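Local coordinates for protein 7,8-dihydro-6-hydroxymethylpterin pyrophosphokinase-dihydropteroate synthase (Plasmodium falciparum, PDB 6JWS) that probably catalyses two consecutive steps of folate biosynthesis, pyrophosphorylating hydroxymethyldihydropterin with ATP and then joining the product to 4-aminobenzoate to give dihydropteroate, at residues Ile139-Asn143 against Val321-His325. The protein carries 1 engineered substitution. Sequence-based numbering, arbitrary orientation.
Sequences IIVKN and VYTTH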
loop_
_atom_site.group_PDB
_atom_site.type_symbol
_atom_site.label_atom_id
_atom_site.label_comp_id
_atom_site.label_asym_id
_atom_site.label_seq_id
_atom_site.Cartn_x
_atom_site.Cartn_y
_atom_site.Cartn_z
ATOM N N ILE B 139 14.700 45.707 11.076
ATOM C CA ILE B 139 14.839 45.343 9.674
ATOM C C ILE B 139 13.604 44.562 9.230
ATOM O O ILE B 139 13.117 44.756 8.116
ATOM C CB ILE B 139 16.141 44.561 9.412
ATOM C CG1 ILE B 139 17.392 45.398 9.712
ATOM C CG2 ILE B 139 16.150 43.982 7.997
ATOM C CD1 ILE B 139 17.551 46.645 8.850
ATOM N N ILE B 140 13.106 43.687 10.114
ATOM C CA ILE B 140 12.012 42.789 9.776
ATOM C C ILE B 140 10.737 43.601 9.578
ATOM O O ILE B 140 10.041 43.398 8.580
ATOM C CB ILE B 140 11.844 41.647 10.809
ATOM C CG1 ILE B 140 13.092 40.751 10.858
ATOM C CG2 ILE B 140 10.577 40.840 10.530
ATOM C CD1 ILE B 140 13.123 39.763 12.015
ATOM N N VAL B 141 10.454 44.530 10.511
ATOM C CA VAL B 141 9.218 45.304 10.434
ATOM C C VAL B 141 9.278 46.229 9.217
ATOM O O VAL B 141 8.281 46.404 8.518
ATOM C CB VAL B 141 8.825 46.035 11.742
ATOM C CG1 VAL B 141 9.089 45.222 13.000
ATOM C CG2 VAL B 141 9.426 47.423 11.864
ATOM N N LYS B 142 10.476 46.768 8.948
ATOM C CA LYS B 142 10.720 47.656 7.823
ATOM C C LYS B 142 10.515 46.915 6.498
ATOM O O LYS B 142 9.971 47.482 5.552
ATOM C CB LYS B 142 12.122 48.264 7.941
ATOM C CG LYS B 142 12.527 49.218 6.826
ATOM C CD LYS B 142 14.027 49.361 6.657
ATOM C CE LYS B 142 14.406 49.978 5.325
ATOM N NZ LYS B 142 15.875 50.003 5.127
ATOM N N ASN B 143 10.959 45.652 6.414
ATOM C CA ASN B 143 10.814 44.910 5.166
ATOM C C ASN B 143 9.354 44.486 4.995
ATOM O O ASN B 143 8.861 44.422 3.867
ATOM C CB ASN B 143 11.816 43.758 5.025
ATOM C CG ASN B 143 13.241 44.212 4.762
ATOM O OD1 ASN B 143 13.474 45.231 4.114
ATOM N ND2 ASN B 143 14.211 43.453 5.246
ATOM N N VAL B 321 19.884 38.495 9.883
ATOM C CA VAL B 321 18.645 39.030 10.438
ATOM C C VAL B 321 17.574 37.937 10.418
ATOM O O VAL B 321 16.745 37.854 11.319
ATOM C CB VAL B 321 18.198 40.285 9.646
ATOM C CG1 VAL B 321 16.776 40.715 9.957
ATOM C CG2 VAL B 321 19.145 41.457 9.840
ATOM N N TYR B 322 17.623 37.068 9.405
ATOM C CA TYR B 322 16.481 36.215 9.131
ATOM C C TYR B 322 16.641 34.804 9.700
ATOM O O TYR B 322 15.730 33.998 9.576
ATOM C CB TYR B 322 16.103 36.306 7.650
ATOM C CG TYR B 322 15.268 37.523 7.323
ATOM C CD1 TYR B 322 13.885 37.475 7.412
ATOM C CD2 TYR B 322 15.854 38.725 6.947
ATOM C CE1 TYR B 322 13.104 38.583 7.122
ATOM C CE2 TYR B 322 15.088 39.851 6.665
ATOM C CZ TYR B 322 13.706 39.774 6.749
ATOM O OH TYR B 322 12.920 40.848 6.462
ATOM N N THR B 323 17.752 34.542 10.397
ATOM C CA THR B 323 18.145 33.197 10.800
ATOM C C THR B 323 17.007 32.417 11.463
ATOM O O THR B 323 16.846 31.227 11.218
ATOM C CB THR B 323 19.390 33.240 11.688
ATOM O OG1 THR B 323 20.346 34.018 10.970
ATOM C CG2 THR B 323 19.962 31.869 11.975
ATOM N N THR B 324 16.218 33.103 12.283
ATOM C CA THR B 324 15.224 32.529 13.174
ATOM C C THR B 324 13.828 32.772 12.608
ATOM O O THR B 324 12.840 32.213 13.085
ATOM C CB THR B 324 15.412 33.181 14.551
ATOM O OG1 THR B 324 16.296 32.282 15.211
ATOM C CG2 THR B 324 14.145 33.389 15.348
ATOM N N HIS B 325 13.761 33.623 11.583
ATOM C CA HIS B 325 12.485 34.119 11.099
ATOM C C HIS B 325 12.042 33.320 9.872
ATOM O O HIS B 325 10.855 33.065 9.696
ATOM C CB HIS B 325 12.568 35.642 10.910
ATOM C CG HIS B 325 11.240 36.317 10.815
ATOM N ND1 HIS B 325 10.571 36.484 9.601
ATOM C CD2 HIS B 325 10.453 36.873 11.765
ATOM C CE1 HIS B 325 9.429 37.111 9.812
ATOM N NE2 HIS B 325 9.334 37.360 11.136
HETATM O O HOH W 1 10.305 40.890 6.775
#
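Ile139, on helix 129-148, meets Val321 through its CG2 methyl, which sits 3.9 Å from Val321 CG1; the two side chains cross at about a right angle, and Phe220 of strand 219-221 and Phe315 also touch both. One residue on, Ile140 divides its branches among three partners. Its CG1 lies 3.8 Å from the same Val321 CG1 and over one face of the Tyr322 ring. CG2 stands anti to the backbone N and reaches the imidazole of His325, 4.0 Å from the ring centroid and 23° off the normal: a CH-pi contact over the face, displaced toward NE2. CD1 reaches His325 CD2 at 3.9 Å. The carbonyl O of Ile140 accepts a bond from a water that also pairs with Tyr322 OH at 2.6 Å. One turn after Ile139, Asn143 ND2 donates to Tyr322 OH over 3.2 Å at 161°; the phenol oxygen lies close to the amide plane, and ND2 lies in plane at the edge of the Tyr322 ring, amide and ring being nearly coplanar (16°). Tyr322 OH is thus gripped by amide and water, while Arg326 makes a cation-pi contact with the ring. Tyr322 binds ATP in another structure of this protein; here its side chain is about 5 Å from the bound ATP. Bonds at its hydroxyl and Ile140 CG1 over its face are consistent with the helix fixing the ring's rotation.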